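Local coordinates for dinitrogenase iron-molybdenum cofactor biosynthesis domain-containing protein (Pyrococcus horikoshii, PDB 2YX6), which is of unknown function but belongs to the dinitrogenase iron-molybdenum cofactor biosynthesis family, can bind ADP, and may play a part in metal-cofactor or nucleotide handling, at residues P56-K60 against Y79-I85; M1-A7 against Y26-I32; R11-V17 against V91-S96; I32-V37 against I99-I103. All coordinates share one frame. Numbering follows the deposited sequence.

How the contacts relate
From the N terminus, contact 2 comes first: strand 2-7 pairs with strand 26-33 and closes an 18-residue connection. The loop 11-17 inside that connection is held much later in the chain by 91-96, so contact 3 crosses contact 2. Contact 4 opens at Ile32, which it shares with contact 2, and sets the turn end of the hairpin 26-44 against helix 95-103; it crosses contact 3. Contact 1, between 56-60 and 79-85, falls within the spans bridged by contacts 3 and 4 and follows contact 2 in series. In space the sheet of contact 2 lies centrally, with contact 1 on its Phe27 and Phe29 face and contacts 3 and 4 on its Val28 and Val30 face.

Contact 1: P56-K60 against Y79-I85; sequences PNFIK and YFNSLGI
Pro56 lays its CB over the face of the Phe80 ring, 4.2 Å from the centroid and 17° off the normal, a CH-pi contact at the closest CA pair between 56-60 and 79-85 (Pro56 CA to Phe80 CA 5.7 Å). Residues 56-60 are helical throughout (Lys60 N to Pro56 O 2.9 Å). Helix 74-82 ends in a Schellman motif: Ile85 N reaches Phe80 O and Gly84 N reaches Asn81 O, each at 2.9 Å, with Gly84 at phi 75°. Phe80 CE2 also meets Ile59 CB at the ring edge (3.7 Å). Pro56 CB touches Tyr79 CD2 at 3.7 Å and Leu83 CD1 at 4.0 Å. Leu83, an mt rotamer, packs its CD1 on Asn57 OD1 (3.6 Å) and on Lys60 CD (4.0 Å); Lys60 NZ makes a weak hydrogen bond to Gly105 O of the second subunit, and Ile85 CD1 lies 3.8 Å from Lys60 CB. Beneath, Ile59, Phe80 and Ile85 rest on Val67 of the sheet, as in other layered alpha/beta folds. Asn81, seen to bind ADP, takes no part. With no hydrogen bond across it, the contact rests on side-chain shape and hydrophobic burial.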
loop_
_atom_site.group_PDB
_atom_site.type_symbol
_atom_site.label_atom_id
_atom_site.label_comp_id
_atom_site.label_asym_id
_atom_site.label_seq_id
_atom_site.Cartn_x
_atom_site.Cartn_y
_atom_site.Cartn_z
ATOM N N PRO A 56 9.100 -10.032 5.751
ATOM C CA PRO A 56 7.907 -9.946 4.902
ATOM C C PRO A 56 6.952 -11.095 5.030
ATOM O O PRO A 56 5.719 -10.914 5.012
ATOM C CB PRO A 56 8.494 -9.897 3.499
ATOM C CG PRO A 56 9.792 -9.106 3.722
ATOM C CD PRO A 56 10.334 -9.789 4.955
ATOM N N ASN A 57 7.525 -12.286 5.160
ATOM C CA ASN A 57 6.739 -13.488 5.250
ATOM C C ASN A 57 6.088 -13.495 6.601
ATOM O O ASN A 57 4.975 -13.902 6.731
ATOM C CB ASN A 57 7.636 -14.726 5.068
ATOM C CG ASN A 57 7.816 -15.131 3.578
ATOM O OD1 ASN A 57 6.967 -14.859 2.713
ATOM N ND2 ASN A 57 8.882 -15.859 3.311
ATOM N N PHE A 58 6.795 -13.042 7.608
ATOM C CA PHE A 58 6.208 -12.860 8.939
ATOM C C PHE A 58 4.953 -12.005 8.857
ATOM O O PHE A 58 3.881 -12.402 9.313
ATOM C CB PHE A 58 7.258 -12.204 9.835
ATOM C CG PHE A 58 6.767 -11.860 11.193
ATOM C CD1 PHE A 58 6.517 -12.840 12.103
ATOM C CD2 PHE A 58 6.483 -10.533 11.532
ATOM C CE1 PHE A 58 6.033 -12.527 13.376
ATOM C CE2 PHE A 58 6.002 -10.215 12.772
ATOM C CZ PHE A 58 5.776 -11.231 13.714
ATOM N N ILE A 59 5.074 -10.845 8.199
ATOM C CA ILE A 59 3.925 -9.924 8.030
ATOM C C ILE A 59 2.760 -10.566 7.242
ATOM O O ILE A 59 1.634 -10.599 7.725
ATOM C CB ILE A 59 4.423 -8.567 7.457
ATOM C CG1 ILE A 59 5.396 -7.934 8.441
ATOM C CG2 ILE A 59 3.291 -7.646 7.171
ATOM C CD1 ILE A 59 4.761 -7.713 9.864
ATOM N N LYS A 60 3.037 -11.130 6.066
ATOM C CA LYS A 60 2.054 -11.845 5.265
ATOM C C LYS A 60 1.359 -12.957 6.055
ATOM O O LYS A 60 0.149 -13.067 6.046
ATOM C CB LYS A 60 2.704 -12.419 4.015
ATOM C CG LYS A 60 1.653 -12.844 2.932
ATOM C CD LYS A 60 2.298 -13.600 1.775
ATOM C CE LYS A 60 1.315 -14.044 0.673
ATOM N NZ LYS A 60 1.916 -15.113 -0.258
ATOM N N TYR A 79 10.184 -6.977 -2.021
ATOM C CA TYR A 79 9.815 -8.288 -1.527
ATOM C C TYR A 79 8.340 -8.257 -1.008
ATOM O O TYR A 79 7.567 -9.147 -1.305
ATOM C CB TYR A 79 10.824 -8.755 -0.467
ATOM C CG TYR A 79 10.837 -10.243 -0.264
ATOM C CD1 TYR A 79 11.972 -10.986 -0.546
ATOM C CD2 TYR A 79 9.705 -10.920 0.191
ATOM C CE1 TYR A 79 11.995 -12.389 -0.376
ATOM C CE2 TYR A 79 9.706 -12.305 0.394
ATOM C CZ TYR A 79 10.857 -13.036 0.094
ATOM O OH TYR A 79 10.874 -14.414 0.284
ATOM N N PHE A 80 7.957 -7.167 -0.336
ATOM C CA PHE A 80 6.601 -6.964 0.164
ATOM C C PHE A 80 5.631 -6.915 -1.004
ATOM O O PHE A 80 4.583 -7.595 -1.024
ATOM C CB PHE A 80 6.493 -5.685 1.006
ATOM C CG PHE A 80 6.741 -5.872 2.500
ATOM C CD1 PHE A 80 7.794 -5.217 3.134
ATOM C CD2 PHE A 80 5.941 -6.691 3.260
ATOM C CE1 PHE A 80 8.026 -5.380 4.477
ATOM C CE2 PHE A 80 6.143 -6.864 4.621
ATOM C CZ PHE A 80 7.181 -6.233 5.241
ATOM N N ASN A 81 6.006 -6.130 -2.003
ATOM C CA ASN A 81 5.230 -5.939 -3.167
ATOM C C ASN A 81 5.011 -7.245 -3.936
ATOM O O ASN A 81 3.911 -7.501 -4.441
ATOM C CB ASN A 81 5.940 -4.880 -4.021
ATOM C CG ASN A 81 5.699 -3.443 -3.506
ATOM O OD1 ASN A 81 5.009 -3.205 -2.493
ATOM N ND2 ASN A 81 6.310 -2.494 -4.195
ATOM N N SER A 82 6.018 -8.110 -3.950
ATOM C CA SER A 82 5.912 -9.369 -4.658
ATOM C C SER A 82 4.889 -10.256 -3.938
ATOM O O SER A 82 4.294 -11.141 -4.563
ATOM C CB SER A 82 7.276 -10.045 -4.764
ATOM O OG SER A 82 7.601 -10.664 -3.515
ATOM N N LEU A 83 4.682 -10.018 -2.649
ATOM C CA LEU A 83 3.717 -10.758 -1.815
ATOM C C LEU A 83 2.360 -10.038 -1.749
ATOM O O LEU A 83 1.459 -10.370 -0.932
ATOM C CB LEU A 83 4.306 -10.878 -0.430
ATOM C CG LEU A 83 5.578 -11.749 -0.291
ATOM C CD1 LEU A 83 5.845 -11.834 1.199
ATOM C CD2 LEU A 83 5.447 -13.174 -0.914
ATOM N N GLY A 84 2.216 -9.023 -2.587
ATOM C CA GLY A 84 0.897 -8.346 -2.740
ATOM C C GLY A 84 0.684 -7.478 -1.528
ATOM O O GLY A 84 -0.462 -7.201 -1.159
ATOM N N ILE A 85 1.781 -7.092 -0.873
ATOM C CA ILE A 85 1.710 -6.196 0.289
ATOM C C ILE A 85 2.283 -4.779 -0.028
ATOM O O ILE A 85 3.342 -4.664 -0.629
ATOM C CB ILE A 85 2.393 -6.817 1.519
ATOM C CG1 ILE A 85 1.764 -8.176 1.909
ATOM C CG2 ILE A 85 2.370 -5.884 2.698
ATOM C CD1 ILE A 85 2.494 -8.759 3.056
#

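Contact 2: M1-A7 against Y26-I32; sequences MRVAIPA and YFVFVDI
Backbone hydrogen bonds set an antiparallel register; the axes of 2-7 and 26-32 approach to 4.4 Å, their directions 152° apart. Val3 N to Val30 O (2.9 Å), Val30 N to Val3 O (2.6 Å), Ile5 N to Val28 O and Val28 N to Ile5 O (each 2.8 Å) define it; Ile32 N to Met1 O and Ala7 N to Tyr26 O add single bonds of 2.8 Å. Arg2-Asp31, Ala4-Phe29 and Pro6-Phe27 are non-hydrogen-bonded pairs, CA atoms 4.5 Å apart. Arg2 NH1 forms a salt bridge with Asp31 OD2 at 3.3 Å; its NH2 bonds to His62 O. In a CH-pi contact Pro6 CA sits over the Phe27 ring, 3.9 Å from its centroid. Ala4 CB meets Phe29 CE1 at 3.8 Å; on the other face, where Val3, Val28 and Val30 are t, Ile5 CD1 meets Val30 CG2 at 4.1 Å. In this alpha/beta fold helix 54-61 covers Ala4, Phe27 and Phe29, helix 95-103 covers Ile5, Val28 and Val30, and strands 66-68 and 36-44 flank the pair.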
loop_
_atom_site.group_PDB
_atom_site.type_symbol
_atom_site.label_atom_id
_atom_site.label_comp_id
_atom_site.label_asym_id
_atom_site.label_seq_id
_atom_site.Cartn_x
_atom_site.Cartn_y
_atom_site.Cartn_z
ATOM N N MET A 1 -9.246 -3.491 6.946
ATOM C CA MET A 1 -8.227 -4.434 6.523
ATOM C C MET A 1 -7.202 -4.453 7.638
ATOM O O MET A 1 -7.365 -3.759 8.638
ATOM C CB MET A 1 -7.651 -3.938 5.207
ATOM C CG MET A 1 -6.565 -2.880 5.314
ATOM S SD MET A 1 -7.163 -1.468 6.213
ATOM C CE MET A 1 -7.525 -0.331 4.852
ATOM N N ARG A 2 -6.115 -5.171 7.445
ATOM C CA ARG A 2 -5.144 -5.281 8.508
ATOM C C ARG A 2 -3.842 -4.557 8.158
ATOM O O ARG A 2 -3.270 -4.682 7.082
ATOM C CB ARG A 2 -5.012 -6.761 8.964
ATOM C CG ARG A 2 -3.836 -7.026 9.860
ATOM C CD ARG A 2 -3.883 -8.474 10.357
ATOM N NE ARG A 2 -5.265 -8.922 10.595
ATOM C CZ ARG A 2 -5.613 -10.147 10.996
ATOM N NH1 ARG A 2 -6.915 -10.499 11.177
ATOM N NH2 ARG A 2 -4.669 -11.012 11.224
ATOM N N VAL A 3 -3.432 -3.696 9.066
ATOM C CA VAL A 3 -2.255 -2.867 8.879
ATOM C C VAL A 3 -1.219 -3.239 9.919
ATOM O O VAL A 3 -1.539 -3.361 11.106
ATOM C CB VAL A 3 -2.636 -1.396 8.967
ATOM C CG1 VAL A 3 -1.387 -0.478 8.747
ATOM C CG2 VAL A 3 -3.789 -1.125 7.955
ATOM N N ALA A 4 0.014 -3.416 9.442
ATOM C CA ALA A 4 1.199 -3.782 10.224
ATOM C C ALA A 4 2.126 -2.554 10.416
ATOM O O ALA A 4 2.378 -1.848 9.475
ATOM C CB ALA A 4 1.974 -4.852 9.451
ATOM N N ILE A 5 2.662 -2.375 11.611
ATOM C CA ILE A 5 3.482 -1.230 11.943
ATOM C C ILE A 5 4.641 -1.670 12.843
ATOM O O ILE A 5 4.414 -2.230 13.886
ATOM C CB ILE A 5 2.684 -0.093 12.642
ATOM C CG1 ILE A 5 1.529 0.411 11.767
ATOM C CG2 ILE A 5 3.644 1.075 13.010
ATOM C CD1 ILE A 5 0.337 -0.022 12.219
ATOM N N PRO A 6 5.900 -1.364 12.439
ATOM C CA PRO A 6 7.053 -1.736 13.288
ATOM C C PRO A 6 7.097 -0.820 14.511
ATOM O O PRO A 6 6.926 0.412 14.356
ATOM C CB PRO A 6 8.275 -1.499 12.381
ATOM C CG PRO A 6 7.866 -0.350 11.443
ATOM C CD PRO A 6 6.299 -0.586 11.244
ATOM N N ALA A 7 7.253 -1.392 15.715
ATOM C CA ALA A 7 7.219 -0.600 16.938
ATOM C C ALA A 7 8.593 -0.531 17.539
ATOM O O ALA A 7 9.361 -1.495 17.450
ATOM C CB ALA A 7 6.265 -1.208 17.942
ATOM N N TYR A 26 9.344 -5.484 17.682
ATOM C CA TYR A 26 7.911 -5.573 17.923
ATOM C C TYR A 26 7.140 -5.029 16.741
ATOM O O TYR A 26 7.559 -4.099 16.096
ATOM C CB TYR A 26 7.573 -4.736 19.148
ATOM C CG TYR A 26 8.290 -5.197 20.454
ATOM C CD1 TYR A 26 7.819 -6.273 21.189
ATOM C CD2 TYR A 26 9.418 -4.545 20.908
ATOM C CE1 TYR A 26 8.456 -6.710 22.364
ATOM C CE2 TYR A 26 10.091 -4.962 22.091
ATOM C CZ TYR A 26 9.595 -6.049 22.811
ATOM O OH TYR A 26 10.219 -6.435 23.992
ATOM N N PHE A 27 5.983 -5.606 16.472
ATOM C CA PHE A 27 5.121 -5.159 15.401
ATOM C C PHE A 27 3.750 -5.032 15.989
ATOM O O PHE A 27 3.346 -5.836 16.830
ATOM C CB PHE A 27 5.090 -6.141 14.239
ATOM C CG PHE A 27 6.140 -5.858 13.189
ATOM C CD1 PHE A 27 5.815 -5.119 12.042
ATOM C CD2 PHE A 27 7.461 -6.229 13.390
ATOM C CE1 PHE A 27 6.791 -4.818 11.098
ATOM C CE2 PHE A 27 8.458 -5.907 12.437
ATOM C CZ PHE A 27 8.118 -5.244 11.317
ATOM N N VAL A 28 3.016 -4.054 15.497
ATOM C CA VAL A 28 1.596 -3.872 15.837
ATOM C C VAL A 28 0.719 -4.096 14.603
ATOM O O VAL A 28 0.954 -3.530 13.563
ATOM C CB VAL A 28 1.380 -2.414 16.363
ATOM C CG1 VAL A 28 -0.082 -2.125 16.683
ATOM C CG2 VAL A 28 2.275 -2.125 17.533
ATOM N N PHE A 29 -0.302 -4.932 14.735
ATOM C CA PHE A 29 -1.226 -5.312 13.665
ATOM C C PHE A 29 -2.552 -4.697 14.055
ATOM O O PHE A 29 -3.066 -4.934 15.160
ATOM C CB PHE A 29 -1.336 -6.853 13.551
ATOM C CG PHE A 29 -0.087 -7.488 13.109
ATOM C CD1 PHE A 29 0.205 -7.571 11.752
ATOM C CD2 PHE A 29 0.863 -7.897 14.023
ATOM C CE1 PHE A 29 1.408 -8.143 11.305
ATOM C CE2 PHE A 29 2.088 -8.472 13.579
ATOM C CZ PHE A 29 2.321 -8.614 12.209
ATOM N N VAL A 30 -3.090 -3.888 13.170
ATOM C CA VAL A 30 -4.310 -3.167 13.512
ATOM C C VAL A 30 -5.381 -3.498 12.504
ATOM O O VAL A 30 -5.188 -3.244 11.267
ATOM C CB VAL A 30 -4.110 -1.619 13.437
ATOM C CG1 VAL A 30 -5.475 -0.942 13.819
ATOM C CG2 VAL A 30 -2.970 -1.166 14.392
ATOM N N ASP A 31 -6.508 -4.027 12.990
ATOM C CA ASP A 31 -7.637 -4.288 12.141
ATOM C C ASP A 31 -8.565 -3.111 12.037
ATOM O O ASP A 31 -9.150 -2.673 13.041
ATOM C CB ASP A 31 -8.447 -5.465 12.648
ATOM C CG ASP A 31 -7.759 -6.747 12.387
ATOM O OD1 ASP A 31 -6.616 -6.899 12.851
ATOM O OD2 ASP A 31 -8.377 -7.601 11.730
ATOM N N ILE A 32 -8.715 -2.617 10.816
ATOM C CA ILE A 32 -9.491 -1.391 10.601
ATOM C C ILE A 32 -10.739 -1.758 9.776
ATOM O O ILE A 32 -10.665 -2.479 8.763
ATOM C CB ILE A 32 -8.606 -0.271 9.999
ATOM C CG1 ILE A 32 -7.580 0.121 11.060
ATOM C CG2 ILE A 32 -9.458 0.990 9.626
ATOM C CD1 ILE A 32 -6.389 0.991 10.593
#

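Contact 3: R11-V17 against V91-S96; sequences RGIKSNV and VYGRIS
Three backbone hydrogen bonds fasten the loop 11-17 to the approach and first turn of helix 95-103. Val17 N donates to Gly93 O at 3.0 Å, Ile95 N to Ser15 O at 2.9 Å, and Ser96 N to Ile13 O at 2.8 Å. The first two flank a single backbone bridge of Asn16 with Arg94 (CA to CA 4.3 Å). Arg94 occupies the N-cap position, so the loop's carbonyls accept from the first amides of helix 95-103 and tie the connection after strand 2-7 to the last helix. A water donates to Val17 O (2.6 Å) and accepts from Gly93 N (3.1 Å); Gly93 has phi near 107°, where a side chain would jam against the preceding carbonyl. Within 11-17, a short 3-10 turn follows Gly12 (phi 61°), with Lys14 N on Arg11 O at 3.1 Å and Ser15 N on Gly12 O at 3.0 Å. Ser15 OG bonds to Asp9 N, and also to Asn16 O at 3.2 Å. Arg11 NH1 makes a weak bond to Lys14 O (2.9 Å) and lies 3.3 Å from Arg94 NH1, a like-charge approach. Beneath the backbone, Ile95 (mt) CG1 meets Val17 CG2 at 4.0 Å. Both residues rest on Ile5 of strand 2-7, and Val17 and Val91 pack on Val98, so the loop is tied beside the start of helix 95-103.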
loop_
_atom_site.group_PDB
_atom_site.type_symbol
_atom_site.label_atom_id
_atom_site.label_comp_id
_atom_site.label_asym_id
_atom_site.label_seq_id
_atom_site.Cartn_x
_atom_site.Cartn_y
_atom_site.Cartn_z
ATOM N N ARG A 11 5.211 -1.234 23.639
ATOM C CA ARG A 11 4.067 -0.458 24.127
ATOM C C ARG A 11 2.785 -0.420 23.270
ATOM O O ARG A 11 1.902 0.387 23.551
ATOM C CB ARG A 11 4.528 0.966 24.496
ATOM C CG ARG A 11 4.685 1.158 25.980
ATOM C CD ARG A 11 5.578 2.338 26.370
ATOM N NE ARG A 11 5.279 3.596 25.656
ATOM C CZ ARG A 11 4.580 4.645 26.136
ATOM N NH1 ARG A 11 4.432 5.709 25.363
ATOM N NH2 ARG A 11 4.023 4.660 27.358
ATOM N N GLY A 12 2.675 -1.274 22.237
ATOM C CA GLY A 12 1.460 -1.334 21.388
ATOM C C GLY A 12 1.171 -0.011 20.680
ATOM O O GLY A 12 2.103 0.651 20.181
ATOM N N ILE A 13 -0.100 0.398 20.669
ATOM C CA ILE A 13 -0.453 1.668 20.059
ATOM C C ILE A 13 0.064 2.935 20.784
ATOM O O ILE A 13 -0.111 4.054 20.273
ATOM C CB ILE A 13 -1.961 1.778 19.864
ATOM C CG1 ILE A 13 -2.629 1.894 21.227
ATOM C CG2 ILE A 13 -2.406 0.664 18.986
ATOM C CD1 ILE A 13 -4.020 2.384 21.198
ATOM N N LYS A 14 0.721 2.747 21.934
ATOM C CA LYS A 14 1.408 3.839 22.606
ATOM C C LYS A 14 2.915 3.920 22.274
ATOM O O LYS A 14 3.616 4.855 22.765
ATOM C CB LYS A 14 1.198 3.809 24.101
ATOM C CG LYS A 14 -0.268 3.926 24.527
ATOM C CD LYS A 14 -0.359 3.897 26.042
ATOM C CE LYS A 14 -1.725 4.058 26.639
ATOM N NZ LYS A 14 -1.534 4.111 28.162
ATOM N N SER A 15 3.406 2.992 21.437
ATOM C CA SER A 15 4.814 3.029 21.050
ATOM C C SER A 15 4.984 3.931 19.845
ATOM O O SER A 15 4.024 4.344 19.250
ATOM C CB SER A 15 5.354 1.624 20.719
ATOM O OG SER A 15 6.726 1.724 20.299
ATOM N N ASN A 16 6.205 4.261 19.484
ATOM C CA ASN A 16 6.419 5.027 18.251
ATOM C C ASN A 16 6.747 4.049 17.119
ATOM O O ASN A 16 7.208 2.946 17.369
ATOM C CB ASN A 16 7.595 5.997 18.412
ATOM C CG ASN A 16 7.349 7.105 19.472
ATOM O OD1 ASN A 16 6.349 7.835 19.439
ATOM N ND2 ASN A 16 8.307 7.246 20.394
ATOM N N VAL A 17 6.545 4.473 15.882
ATOM C CA VAL A 17 7.018 3.735 14.735
ATOM C C VAL A 17 8.517 3.618 14.890
ATOM O O VAL A 17 9.175 4.601 15.107
ATOM C CB VAL A 17 6.611 4.455 13.379
ATOM C CG1 VAL A 17 7.187 3.724 12.119
ATOM C CG2 VAL A 17 5.055 4.637 13.300
ATOM N N VAL A 91 6.546 7.407 7.633
ATOM C CA VAL A 91 5.588 7.525 8.738
ATOM C C VAL A 91 6.347 7.519 10.059
ATOM O O VAL A 91 7.185 6.682 10.296
ATOM C CB VAL A 91 4.536 6.365 8.684
ATOM C CG1 VAL A 91 3.480 6.563 9.721
ATOM C CG2 VAL A 91 3.899 6.289 7.290
ATOM N N TYR A 92 6.042 8.450 10.952
ATOM C CA TYR A 92 6.690 8.494 12.278
ATOM C C TYR A 92 5.676 8.919 13.299
ATOM O O TYR A 92 4.613 9.452 12.938
ATOM C CB TYR A 92 7.804 9.549 12.260
ATOM C CG TYR A 92 7.292 10.899 11.881
ATOM C CD1 TYR A 92 7.091 11.227 10.562
ATOM C CD2 TYR A 92 6.986 11.851 12.846
ATOM C CE1 TYR A 92 6.621 12.468 10.213
ATOM C CE2 TYR A 92 6.491 13.114 12.492
ATOM C CZ TYR A 92 6.335 13.398 11.180
ATOM O OH TYR A 92 5.818 14.595 10.786
ATOM N N GLY A 93 6.046 8.749 14.571
ATOM C CA GLY A 93 5.256 9.225 15.686
ATOM C C GLY A 93 4.565 8.104 16.437
ATOM O O GLY A 93 4.841 6.901 16.182
ATOM N N ARG A 94 3.604 8.491 17.293
ATOM C CA ARG A 94 2.926 7.501 18.152
ATOM C C ARG A 94 2.019 6.721 17.260
ATOM O O ARG A 94 1.297 7.286 16.441
ATOM C CB ARG A 94 2.037 8.150 19.203
ATOM C CG ARG A 94 1.775 7.313 20.418
ATOM C CD ARG A 94 0.955 8.150 21.319
ATOM N NE ARG A 94 0.618 7.624 22.644
ATOM C CZ ARG A 94 1.397 7.589 23.728
ATOM N NH1 ARG A 94 2.688 7.962 23.715
ATOM N NH2 ARG A 94 0.865 7.144 24.865
ATOM N N ILE A 95 1.970 5.435 17.490
ATOM C CA ILE A 95 1.249 4.587 16.563
ATOM C C ILE A 95 -0.236 4.875 16.627
ATOM O O ILE A 95 -0.909 4.918 15.590
ATOM C CB ILE A 95 1.616 3.113 16.770
ATOM C CG1 ILE A 95 3.066 2.891 16.248
ATOM C CG2 ILE A 95 0.530 2.247 16.098
ATOM C CD1 ILE A 95 3.783 1.466 16.615
ATOM N N SER A 96 -0.748 5.188 17.808
ATOM C CA SER A 96 -2.178 5.584 17.942
ATOM C C SER A 96 -2.527 6.774 17.036
ATOM O O SER A 96 -3.590 6.790 16.429
ATOM C CB SER A 96 -2.532 5.922 19.402
ATOM O OG SER A 96 -1.822 7.096 19.845
HETATM O O HOH W 1 8.640 7.192 15.017
#

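Contact 4: I32-V37 against I99-I103; sequences IEGEDV and IKAFI
Ile99 starts the helical segment, its CB directed at the beta hairpin of strands 26-33 and 36-44. Its CG2 packs on Val37 CG2 at 3.6 Å and on Ile32 CD1 at 4.0 Å, so one methyl group meets both strands. Phe102, with chi1 at t, adds a looser contact, CD2 to Ile32 CD1 at 4.4 Å. One helical turn after Ile99, Ile103 (mt) brings the largest buried area: its CG1 lies 4.0 Å from Ile32 CG2, its CD1 3.8 Å from Val37 CG2, and its CG2 3.5 Å from Glu35 CA and 3.8 Å from Gly34 O. Ile103 N bonds to Ile99 O at 3.0 Å, keeping the two isoleucines on the same side of the helix. Opposite them, a type II' turn runs from Glu33 to Asp36 (Asp36 N to Glu33 O 2.9 Å), with Gly34 at phi 65°. No hydrogen bond spans the segments, and their nearest CA atoms, of Glu35 and Ile103, are 5.9 Å apart. The helix thus packs on the hairpin's turn end: Ile99 and Val37 share Val30 of strand 26-33, while Phe102 reaches Ile66 and Leu68 of strand 66-68 and Gly84 of the second subunit.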
loop_
_atom_site.group_PDB
_atom_site.type_symbol
_atom_site.label_atom_id
_atom_site.label_comp_id
_atom_site.label_asym_id
_atom_site.label_seq_id
_atom_site.Cartn_x
_atom_site.Cartn_y
_atom_site.Cartn_z
ATOM N N ILE A 32 -8.715 -2.617 10.816
ATOM C CA ILE A 32 -9.491 -1.391 10.601
ATOM C C ILE A 32 -10.739 -1.758 9.776
ATOM O O ILE A 32 -10.665 -2.479 8.763
ATOM C CB ILE A 32 -8.606 -0.271 9.999
ATOM C CG1 ILE A 32 -7.580 0.121 11.060
ATOM C CG2 ILE A 32 -9.458 0.990 9.626
ATOM C CD1 ILE A 32 -6.389 0.991 10.593
ATOM N N GLU A 33 -11.889 -1.294 10.243
ATOM C CA GLU A 33 -13.151 -1.467 9.514
ATOM C C GLU A 33 -13.853 -0.105 9.450
ATOM O O GLU A 33 -14.321 0.392 10.472
ATOM C CB GLU A 33 -14.001 -2.497 10.232
ATOM C CG GLU A 33 -13.342 -3.857 10.264
ATOM C CD GLU A 33 -13.186 -4.470 8.866
ATOM O OE1 GLU A 33 -13.022 -3.695 7.861
ATOM O OE2 GLU A 33 -13.239 -5.737 8.773
ATOM N N GLY A 34 -13.811 0.532 8.269
ATOM C CA GLY A 34 -14.271 1.918 8.127
ATOM C C GLY A 34 -13.412 2.893 8.925
ATOM O O GLY A 34 -12.210 2.973 8.742
ATOM N N GLU A 35 -14.054 3.644 9.807
ATOM C CA GLU A 35 -13.381 4.600 10.678
ATOM C C GLU A 35 -12.985 3.900 11.942
ATOM O O GLU A 35 -12.448 4.540 12.823
ATOM C CB GLU A 35 -14.321 5.776 11.021
ATOM C CG GLU A 35 -14.841 6.559 9.756
ATOM C CD GLU A 35 -16.109 7.401 10.008
ATOM O OE1 GLU A 35 -16.904 7.058 10.935
ATOM O OE2 GLU A 35 -16.338 8.383 9.249
ATOM N N ASP A 36 -13.226 2.585 12.028
ATOM C CA ASP A 36 -13.173 1.859 13.306
ATOM C C ASP A 36 -11.976 0.890 13.400
ATOM O O ASP A 36 -11.692 0.133 12.486
ATOM C CB ASP A 36 -14.525 1.195 13.710
ATOM C CG ASP A 36 -15.338 2.066 14.735
ATOM O OD1 ASP A 36 -15.611 1.693 15.922
ATOM O OD2 ASP A 36 -15.743 3.178 14.377
ATOM N N VAL A 37 -11.290 0.998 14.521
ATOM C CA VAL A 37 -10.171 0.159 14.880
ATOM C C VAL A 37 -10.802 -0.983 15.663
ATOM O O VAL A 37 -11.205 -0.766 16.816
ATOM C CB VAL A 37 -9.211 0.946 15.806
ATOM C CG1 VAL A 37 -8.262 -0.010 16.581
ATOM C CG2 VAL A 37 -8.463 2.033 14.990
ATOM N N ILE A 99 -2.539 5.769 13.190
ATOM C CA ILE A 99 -3.702 4.986 12.824
ATOM C C ILE A 99 -4.898 5.911 12.612
ATOM O O ILE A 99 -5.615 5.799 11.620
ATOM C CB ILE A 99 -3.962 3.865 13.909
ATOM C CG1 ILE A 99 -2.930 2.752 13.754
ATOM C CG2 ILE A 99 -5.275 3.199 13.717
ATOM C CD1 ILE A 99 -2.651 2.054 15.021
ATOM N N LYS A 100 -5.047 6.899 13.489
ATOM C CA LYS A 100 -6.087 7.922 13.343
ATOM C C LYS A 100 -5.846 8.755 12.078
ATOM O O LYS A 100 -6.770 8.976 11.320
ATOM C CB LYS A 100 -6.139 8.832 14.596
ATOM C CG LYS A 100 -7.360 9.800 14.600
ATOM C CD LYS A 100 -7.218 10.873 15.684
ATOM C CE LYS A 100 -8.362 11.925 15.680
ATOM N NZ LYS A 100 -9.720 11.295 15.719
ATOM N N ALA A 101 -4.602 9.158 11.830
ATOM C CA ALA A 101 -4.251 9.889 10.610
ATOM C C ALA A 101 -4.546 9.038 9.390
ATOM O O ALA A 101 -5.195 9.499 8.450
ATOM C CB ALA A 101 -2.784 10.381 10.599
ATOM N N PHE A 102 -4.090 7.793 9.418
ATOM C CA PHE A 102 -4.273 6.874 8.310
ATOM C C PHE A 102 -5.777 6.717 7.892
ATOM O O PHE A 102 -6.171 6.899 6.726
ATOM C CB PHE A 102 -3.604 5.529 8.682
ATOM C CG PHE A 102 -3.627 4.529 7.558
ATOM C CD1 PHE A 102 -2.710 4.631 6.504
ATOM C CD2 PHE A 102 -4.619 3.525 7.519
ATOM C CE1 PHE A 102 -2.770 3.711 5.415
ATOM C CE2 PHE A 102 -4.680 2.634 6.461
ATOM C CZ PHE A 102 -3.760 2.728 5.409
ATOM N N ILE A 103 -6.616 6.400 8.857
ATOM C CA ILE A 103 -8.084 6.298 8.656
ATOM C C ILE A 103 -8.721 7.564 8.029
ATOM O O ILE A 103 -9.613 7.450 7.183
ATOM C CB ILE A 103 -8.755 6.027 10.005
ATOM C CG1 ILE A 103 -8.268 4.693 10.525
ATOM C CG2 ILE A 103 -10.302 6.042 9.877
ATOM C CD1 ILE A 103 -8.639 4.416 12.025
#